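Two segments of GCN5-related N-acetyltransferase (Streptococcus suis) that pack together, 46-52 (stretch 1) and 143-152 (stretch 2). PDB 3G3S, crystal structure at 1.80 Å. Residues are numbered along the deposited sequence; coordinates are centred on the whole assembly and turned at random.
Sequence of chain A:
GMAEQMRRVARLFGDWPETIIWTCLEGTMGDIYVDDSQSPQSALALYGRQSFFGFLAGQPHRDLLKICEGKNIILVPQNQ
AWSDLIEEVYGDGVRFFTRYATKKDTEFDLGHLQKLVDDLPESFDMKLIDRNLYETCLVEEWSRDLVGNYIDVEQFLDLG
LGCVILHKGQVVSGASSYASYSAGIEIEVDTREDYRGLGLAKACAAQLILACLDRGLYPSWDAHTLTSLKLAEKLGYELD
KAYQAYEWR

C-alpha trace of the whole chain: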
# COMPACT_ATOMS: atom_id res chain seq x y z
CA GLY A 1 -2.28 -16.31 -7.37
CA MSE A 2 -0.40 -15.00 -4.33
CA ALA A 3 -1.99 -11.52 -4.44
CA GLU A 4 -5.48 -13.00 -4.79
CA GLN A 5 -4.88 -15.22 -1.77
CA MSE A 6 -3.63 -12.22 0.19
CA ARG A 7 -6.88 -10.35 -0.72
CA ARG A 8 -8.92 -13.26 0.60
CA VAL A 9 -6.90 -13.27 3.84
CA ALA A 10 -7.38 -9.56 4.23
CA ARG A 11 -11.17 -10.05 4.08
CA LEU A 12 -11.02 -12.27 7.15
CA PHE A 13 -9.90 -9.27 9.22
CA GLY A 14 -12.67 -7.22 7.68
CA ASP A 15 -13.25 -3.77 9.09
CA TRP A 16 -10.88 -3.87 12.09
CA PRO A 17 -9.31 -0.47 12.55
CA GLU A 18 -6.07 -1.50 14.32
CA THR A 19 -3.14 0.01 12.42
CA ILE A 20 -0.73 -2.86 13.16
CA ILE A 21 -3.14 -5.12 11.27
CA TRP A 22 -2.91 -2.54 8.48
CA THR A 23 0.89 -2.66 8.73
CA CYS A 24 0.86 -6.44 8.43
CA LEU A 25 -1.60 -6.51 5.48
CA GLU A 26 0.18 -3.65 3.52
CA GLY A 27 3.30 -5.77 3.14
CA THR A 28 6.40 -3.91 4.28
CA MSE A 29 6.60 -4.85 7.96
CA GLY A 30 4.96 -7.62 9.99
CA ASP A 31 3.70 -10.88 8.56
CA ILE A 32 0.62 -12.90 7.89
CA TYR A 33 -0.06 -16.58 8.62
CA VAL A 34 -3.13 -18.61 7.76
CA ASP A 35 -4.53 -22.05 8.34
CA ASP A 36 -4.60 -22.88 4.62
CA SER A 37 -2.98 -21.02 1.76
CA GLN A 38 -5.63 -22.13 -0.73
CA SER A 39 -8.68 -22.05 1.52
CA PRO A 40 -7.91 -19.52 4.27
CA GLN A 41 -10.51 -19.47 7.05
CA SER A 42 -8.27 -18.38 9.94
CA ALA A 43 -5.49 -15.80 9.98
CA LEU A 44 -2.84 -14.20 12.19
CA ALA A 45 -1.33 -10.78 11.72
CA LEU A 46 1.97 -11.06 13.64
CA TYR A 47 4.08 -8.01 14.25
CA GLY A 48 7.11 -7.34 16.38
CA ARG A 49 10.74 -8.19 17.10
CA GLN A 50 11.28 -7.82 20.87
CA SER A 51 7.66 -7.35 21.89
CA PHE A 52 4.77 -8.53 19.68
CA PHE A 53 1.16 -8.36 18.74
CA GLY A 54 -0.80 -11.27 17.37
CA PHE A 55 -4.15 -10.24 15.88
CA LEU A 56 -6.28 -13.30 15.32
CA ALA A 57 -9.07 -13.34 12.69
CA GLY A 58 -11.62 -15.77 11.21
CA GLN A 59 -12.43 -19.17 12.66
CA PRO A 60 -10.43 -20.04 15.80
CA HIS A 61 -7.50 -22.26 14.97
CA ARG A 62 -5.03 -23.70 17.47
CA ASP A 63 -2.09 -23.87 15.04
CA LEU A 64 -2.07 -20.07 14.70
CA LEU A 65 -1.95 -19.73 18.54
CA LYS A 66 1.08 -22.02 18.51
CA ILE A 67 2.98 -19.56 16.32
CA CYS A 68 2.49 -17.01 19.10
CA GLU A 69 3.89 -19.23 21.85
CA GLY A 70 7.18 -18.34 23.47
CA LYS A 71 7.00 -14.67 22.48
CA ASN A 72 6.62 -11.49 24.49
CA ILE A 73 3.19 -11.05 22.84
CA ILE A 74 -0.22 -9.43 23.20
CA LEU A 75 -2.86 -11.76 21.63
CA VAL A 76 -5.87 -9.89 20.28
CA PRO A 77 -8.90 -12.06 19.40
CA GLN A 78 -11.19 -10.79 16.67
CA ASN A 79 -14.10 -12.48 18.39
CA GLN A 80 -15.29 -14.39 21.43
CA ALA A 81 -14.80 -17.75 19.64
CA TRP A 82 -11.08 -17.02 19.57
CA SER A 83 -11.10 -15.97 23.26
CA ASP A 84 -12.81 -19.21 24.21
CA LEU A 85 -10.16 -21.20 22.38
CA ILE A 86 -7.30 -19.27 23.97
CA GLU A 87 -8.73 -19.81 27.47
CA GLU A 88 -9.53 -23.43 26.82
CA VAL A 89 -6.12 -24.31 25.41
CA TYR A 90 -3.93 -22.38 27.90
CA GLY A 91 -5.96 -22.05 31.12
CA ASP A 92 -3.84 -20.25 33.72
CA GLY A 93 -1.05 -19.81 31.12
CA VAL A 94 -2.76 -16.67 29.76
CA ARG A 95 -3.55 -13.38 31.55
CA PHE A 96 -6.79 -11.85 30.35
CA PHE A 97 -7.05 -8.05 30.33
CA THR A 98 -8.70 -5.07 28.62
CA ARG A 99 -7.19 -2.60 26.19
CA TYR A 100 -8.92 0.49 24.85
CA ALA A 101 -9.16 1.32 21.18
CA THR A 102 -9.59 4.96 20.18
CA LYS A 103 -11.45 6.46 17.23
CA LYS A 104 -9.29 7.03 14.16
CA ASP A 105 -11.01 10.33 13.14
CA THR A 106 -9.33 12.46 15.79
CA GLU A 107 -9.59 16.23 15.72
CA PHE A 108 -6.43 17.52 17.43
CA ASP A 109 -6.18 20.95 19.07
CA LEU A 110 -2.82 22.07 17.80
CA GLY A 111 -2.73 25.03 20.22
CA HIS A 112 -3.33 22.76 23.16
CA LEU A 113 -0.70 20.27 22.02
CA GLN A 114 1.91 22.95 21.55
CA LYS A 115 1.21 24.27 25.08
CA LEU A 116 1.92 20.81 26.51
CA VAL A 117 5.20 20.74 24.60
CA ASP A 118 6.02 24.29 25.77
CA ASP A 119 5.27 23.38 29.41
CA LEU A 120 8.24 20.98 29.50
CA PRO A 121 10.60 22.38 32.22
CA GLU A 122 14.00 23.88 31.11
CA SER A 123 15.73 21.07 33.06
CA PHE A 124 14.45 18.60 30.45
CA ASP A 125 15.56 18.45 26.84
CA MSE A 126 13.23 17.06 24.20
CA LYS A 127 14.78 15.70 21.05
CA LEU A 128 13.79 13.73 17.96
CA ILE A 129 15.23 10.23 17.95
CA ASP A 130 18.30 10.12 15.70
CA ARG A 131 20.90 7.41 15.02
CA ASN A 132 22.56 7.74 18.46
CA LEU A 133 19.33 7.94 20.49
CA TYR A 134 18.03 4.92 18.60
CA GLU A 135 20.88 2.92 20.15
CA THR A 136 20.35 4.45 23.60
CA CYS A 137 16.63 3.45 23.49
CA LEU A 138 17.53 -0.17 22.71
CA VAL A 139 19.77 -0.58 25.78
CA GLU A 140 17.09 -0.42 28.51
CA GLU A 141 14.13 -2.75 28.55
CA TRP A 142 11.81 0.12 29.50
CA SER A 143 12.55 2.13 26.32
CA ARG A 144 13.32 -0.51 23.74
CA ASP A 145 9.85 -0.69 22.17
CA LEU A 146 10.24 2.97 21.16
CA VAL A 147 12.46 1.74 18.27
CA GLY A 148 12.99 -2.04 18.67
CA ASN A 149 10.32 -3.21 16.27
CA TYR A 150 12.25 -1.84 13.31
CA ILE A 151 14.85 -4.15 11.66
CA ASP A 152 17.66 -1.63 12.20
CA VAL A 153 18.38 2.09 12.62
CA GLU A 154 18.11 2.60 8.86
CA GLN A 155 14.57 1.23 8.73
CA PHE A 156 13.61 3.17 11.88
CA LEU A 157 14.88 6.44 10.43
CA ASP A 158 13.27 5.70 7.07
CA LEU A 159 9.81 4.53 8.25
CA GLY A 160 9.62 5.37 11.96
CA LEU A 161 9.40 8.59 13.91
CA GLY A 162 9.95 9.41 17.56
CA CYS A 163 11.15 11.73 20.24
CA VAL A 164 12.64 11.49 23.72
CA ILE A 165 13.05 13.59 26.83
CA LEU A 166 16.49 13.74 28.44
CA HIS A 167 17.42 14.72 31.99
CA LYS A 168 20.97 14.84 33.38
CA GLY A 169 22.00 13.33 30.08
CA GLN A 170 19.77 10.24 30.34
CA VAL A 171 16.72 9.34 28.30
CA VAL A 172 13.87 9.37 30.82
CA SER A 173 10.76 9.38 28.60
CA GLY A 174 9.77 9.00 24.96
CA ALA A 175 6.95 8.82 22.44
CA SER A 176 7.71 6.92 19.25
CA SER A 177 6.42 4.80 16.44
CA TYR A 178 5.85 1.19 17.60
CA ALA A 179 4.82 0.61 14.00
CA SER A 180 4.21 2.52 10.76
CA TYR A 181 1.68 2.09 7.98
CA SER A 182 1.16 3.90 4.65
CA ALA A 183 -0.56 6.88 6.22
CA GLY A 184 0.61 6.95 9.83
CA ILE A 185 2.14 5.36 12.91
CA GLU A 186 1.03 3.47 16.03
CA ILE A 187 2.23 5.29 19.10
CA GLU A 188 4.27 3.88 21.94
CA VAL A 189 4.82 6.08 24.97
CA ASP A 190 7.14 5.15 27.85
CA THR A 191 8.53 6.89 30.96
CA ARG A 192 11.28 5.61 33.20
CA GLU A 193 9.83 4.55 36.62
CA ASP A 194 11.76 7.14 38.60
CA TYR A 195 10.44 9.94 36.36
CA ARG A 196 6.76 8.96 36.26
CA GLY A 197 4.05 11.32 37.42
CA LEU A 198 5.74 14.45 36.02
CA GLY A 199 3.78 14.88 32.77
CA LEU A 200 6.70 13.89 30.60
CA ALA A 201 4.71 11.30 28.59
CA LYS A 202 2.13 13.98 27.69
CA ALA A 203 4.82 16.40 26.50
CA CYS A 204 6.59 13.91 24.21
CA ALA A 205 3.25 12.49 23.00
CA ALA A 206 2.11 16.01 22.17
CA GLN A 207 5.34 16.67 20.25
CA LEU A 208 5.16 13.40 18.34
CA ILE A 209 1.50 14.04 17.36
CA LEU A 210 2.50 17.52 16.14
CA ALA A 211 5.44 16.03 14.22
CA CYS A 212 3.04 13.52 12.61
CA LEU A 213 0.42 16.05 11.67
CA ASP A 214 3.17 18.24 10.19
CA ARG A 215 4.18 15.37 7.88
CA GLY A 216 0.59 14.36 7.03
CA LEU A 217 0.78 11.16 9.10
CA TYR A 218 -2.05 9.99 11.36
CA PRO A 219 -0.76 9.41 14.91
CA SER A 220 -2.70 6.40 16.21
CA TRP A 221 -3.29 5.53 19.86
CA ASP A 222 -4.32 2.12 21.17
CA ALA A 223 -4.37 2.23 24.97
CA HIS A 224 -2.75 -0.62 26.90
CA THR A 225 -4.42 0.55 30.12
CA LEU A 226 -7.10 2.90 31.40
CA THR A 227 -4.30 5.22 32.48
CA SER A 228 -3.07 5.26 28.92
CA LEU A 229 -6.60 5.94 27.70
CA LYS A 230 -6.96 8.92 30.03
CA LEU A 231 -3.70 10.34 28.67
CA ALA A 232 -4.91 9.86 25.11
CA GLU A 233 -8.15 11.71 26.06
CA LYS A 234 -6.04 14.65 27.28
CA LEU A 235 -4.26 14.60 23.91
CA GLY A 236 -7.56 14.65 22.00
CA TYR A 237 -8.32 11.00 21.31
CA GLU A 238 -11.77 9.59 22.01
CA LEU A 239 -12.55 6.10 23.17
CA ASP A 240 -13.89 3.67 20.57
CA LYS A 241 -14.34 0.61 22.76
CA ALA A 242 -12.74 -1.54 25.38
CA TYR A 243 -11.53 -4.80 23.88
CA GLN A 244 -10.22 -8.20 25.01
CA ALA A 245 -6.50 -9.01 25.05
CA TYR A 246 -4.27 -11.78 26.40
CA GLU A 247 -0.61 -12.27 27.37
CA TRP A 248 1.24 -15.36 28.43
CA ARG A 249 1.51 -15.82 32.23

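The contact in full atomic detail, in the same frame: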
# COMPACT_ATOMS: atom_id res chain seq x y z
N LEU A 46 0.93 -11.01 12.62
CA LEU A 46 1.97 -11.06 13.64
C LEU A 46 3.00 -9.99 13.38
O LEU A 46 3.60 -9.94 12.31
CB LEU A 46 2.61 -12.44 13.62
CG LEU A 46 3.74 -12.73 14.61
CD1 LEU A 46 3.23 -12.69 16.02
CD2 LEU A 46 4.40 -14.10 14.27
N TYR A 47 3.18 -9.13 14.37
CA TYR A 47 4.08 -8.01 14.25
C TYR A 47 4.92 -7.90 15.47
O TYR A 47 4.43 -8.10 16.56
CB TYR A 47 3.29 -6.72 14.12
CG TYR A 47 4.17 -5.49 14.07
CD1 TYR A 47 4.64 -5.02 12.87
CD2 TYR A 47 4.53 -4.80 15.23
CE1 TYR A 47 5.45 -3.88 12.81
CE2 TYR A 47 5.38 -3.67 15.19
CZ TYR A 47 5.81 -3.21 13.96
OH TYR A 47 6.59 -2.08 13.87
N GLY A 48 6.20 -7.57 15.28
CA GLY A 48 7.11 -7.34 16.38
C GLY A 48 8.48 -7.94 16.17
O GLY A 48 8.73 -8.59 15.15
N ARG A 49 9.36 -7.68 17.13
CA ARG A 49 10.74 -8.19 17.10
C ARG A 49 11.18 -8.55 18.52
O ARG A 49 11.69 -9.64 18.77
CB ARG A 49 11.68 -7.17 16.45
CG ARG A 49 12.92 -7.79 15.83
CD ARG A 49 13.86 -6.81 15.06
NE ARG A 49 14.71 -6.01 15.96
CZ ARG A 49 15.91 -6.40 16.40
N GLN A 50 10.99 -7.62 19.45
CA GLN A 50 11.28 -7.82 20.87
C GLN A 50 9.98 -8.02 21.63
O GLN A 50 9.88 -8.91 22.47
CB GLN A 50 12.04 -6.64 21.41
CG GLN A 50 13.38 -6.40 20.72
CD GLN A 50 14.13 -5.22 21.28
OE1 GLN A 50 13.54 -4.17 21.55
NE2 GLN A 50 15.43 -5.37 21.46
N SER A 51 9.01 -7.15 21.38
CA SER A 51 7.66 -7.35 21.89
C SER A 51 6.79 -7.55 20.63
O SER A 51 7.20 -7.18 19.53
CB SER A 51 7.18 -6.17 22.72
OG SER A 51 6.83 -5.13 21.87
N PHE A 52 5.62 -8.16 20.79
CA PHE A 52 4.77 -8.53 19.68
C PHE A 52 3.31 -8.34 19.92
O PHE A 52 2.83 -8.32 21.06
CB PHE A 52 4.90 -10.05 19.40
CG PHE A 52 6.25 -10.50 18.96
CD1 PHE A 52 7.28 -10.70 19.88
CD2 PHE A 52 6.50 -10.77 17.62
CE1 PHE A 52 8.54 -11.12 19.46
CE2 PHE A 52 7.75 -11.19 17.21
CZ PHE A 52 8.76 -11.37 18.12
N SER A 143 12.65 1.28 27.51
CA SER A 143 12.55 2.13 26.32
C SER A 143 12.67 1.42 24.97
O SER A 143 12.43 1.99 23.92
CB SER A 143 13.63 3.22 26.39
OG SER A 143 14.90 2.64 26.52
N ARG A 144 13.00 0.14 24.99
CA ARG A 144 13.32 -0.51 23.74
C ARG A 144 12.21 -0.58 22.71
O ARG A 144 12.51 -0.50 21.53
CB ARG A 144 13.93 -1.89 24.00
CG ARG A 144 13.05 -2.90 24.58
CD ARG A 144 13.85 -4.19 24.75
NE ARG A 144 12.97 -5.33 25.05
CZ ARG A 144 13.37 -6.60 25.10
NH1 ARG A 144 14.65 -6.95 24.90
NH2 ARG A 144 12.47 -7.54 25.38
N ASP A 145 10.95 -0.67 23.13
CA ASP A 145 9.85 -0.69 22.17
C ASP A 145 9.65 0.63 21.44
O ASP A 145 8.88 0.70 20.48
CB ASP A 145 8.55 -1.09 22.86
CG ASP A 145 8.55 -2.54 23.28
OD1 ASP A 145 9.36 -3.33 22.74
OD2 ASP A 145 7.73 -2.88 24.15
N LEU A 146 10.32 1.69 21.88
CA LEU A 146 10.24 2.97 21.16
C LEU A 146 10.79 2.82 19.71
O LEU A 146 10.32 3.48 18.79
CB LEU A 146 10.98 4.05 21.92
CG LEU A 146 10.37 4.48 23.25
CD1 LEU A 146 11.25 5.52 23.93
CD2 LEU A 146 8.94 4.99 23.04
N VAL A 147 11.81 1.96 19.54
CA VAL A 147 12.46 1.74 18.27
C VAL A 147 12.73 0.28 17.89
O VAL A 147 13.03 0.02 16.73
CB VAL A 147 13.84 2.42 18.26
CG1 VAL A 147 13.72 3.88 18.67
CG2 VAL A 147 14.84 1.72 19.17
N GLY A 148 12.60 -0.63 18.86
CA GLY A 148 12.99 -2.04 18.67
C GLY A 148 12.23 -2.90 17.69
O GLY A 148 12.66 -4.02 17.39
N ASN A 149 11.08 -2.43 17.22
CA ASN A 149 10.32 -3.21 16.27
C ASN A 149 10.84 -3.06 14.86
O ASN A 149 10.48 -3.84 14.00
CB ASN A 149 8.85 -2.84 16.35
CG ASN A 149 8.25 -3.29 17.64
OD1 ASN A 149 8.29 -4.48 17.96
ND2 ASN A 149 7.73 -2.36 18.40
N TYR A 150 11.68 -2.07 14.62
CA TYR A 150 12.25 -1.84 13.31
C TYR A 150 13.47 -2.77 13.15
O TYR A 150 14.11 -3.12 14.12
CB TYR A 150 12.53 -0.35 13.10
CG TYR A 150 11.22 0.41 13.03
CD1 TYR A 150 10.50 0.68 14.18
CD2 TYR A 150 10.65 0.78 11.80
CE1 TYR A 150 9.26 1.35 14.15
CE2 TYR A 150 9.40 1.45 11.76
CZ TYR A 150 8.72 1.72 12.96
OH TYR A 150 7.49 2.32 12.99
N ILE A 151 13.75 -3.20 11.92
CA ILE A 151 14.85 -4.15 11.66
C ILE A 151 16.21 -3.60 12.04
O ILE A 151 17.05 -4.34 12.47
CB ILE A 151 14.91 -4.61 10.17
CG1 ILE A 151 13.59 -5.28 9.73
CG2 ILE A 151 16.10 -5.52 9.98
CD1 ILE A 151 12.97 -6.31 10.73
N ASP A 152 16.41 -2.30 11.85
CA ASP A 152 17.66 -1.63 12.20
C ASP A 152 17.42 -0.14 12.20
O ASP A 152 16.32 0.31 11.88
CB ASP A 152 18.77 -1.99 11.22
CG ASP A 152 18.41 -1.70 9.77
OD1 ASP A 152 17.48 -0.92 9.49
OD2 ASP A 152 19.11 -2.25 8.89
O HOH W 1 11.13 -3.75 20.95

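Residues 46-48 end a strand, and the chain then loops through Arg49 and Gln50 against the compact, turn-rich segment 143-152, nearly a hundred residues further along the chain. The two backbones come closest at Arg49 and Asn149, whose CA atoms are 5.1 Å apart, and together the stretches bury 539 Å². Gln50, Asn149 and Arg49 cover the most surface, together nearly half of it.

Gln50 is covered most. Its extended side chain (chi1 m, chi2 t) reaches over Gly148, with Gln50 OE1 3.6 Å from Gly148 CA; a CB on Gly148 would lie only 2.2 Å from that oxygen, so the glycine leaves the space that the amide occupies. Gln50 OE1 also approaches Arg144 CD at 3.2 Å, while Gln50 CB lies over one face of the Arg144 guanidinium. A water donates to both Gln50 OE1 (2.5 Å) and Asp145 OD1 (2.6 Å), joining two acceptors that could not bond each other directly.

Asn149 sits in the type I turn from Val147 to Tyr150, which Tyr150 N closes by bonding Val147 O at 3.3 Å. The short Asn149 side chain lies against the start of the loop: Asn149 OD1 is 3.5 Å from Gly48 CA, and Asn149 CB is 3.4 Å from Tyr47 OH, where the long tyrosine side chain brings its end near. Gly48 itself adopts backbone angles that call for glycine, and a CB there would clash with Ser51 O.

Arg49 uses its length to reach the turn's backbone. Arg49 NE donates to Gly148 O (3.2 Å, 145°), pairing a cationic donor with a carbonyl, and the aliphatic Arg49 CD rests 4.4 Å from Ile151 CD1. Beyond Gln50, Ser51 OG lies 3.2 Å from Asp145 OD1, at best a weak hydrogen bond, since its single proton has another acceptor within reach; the short serine side chain lets its hydroxyl sit beside the carboxylate.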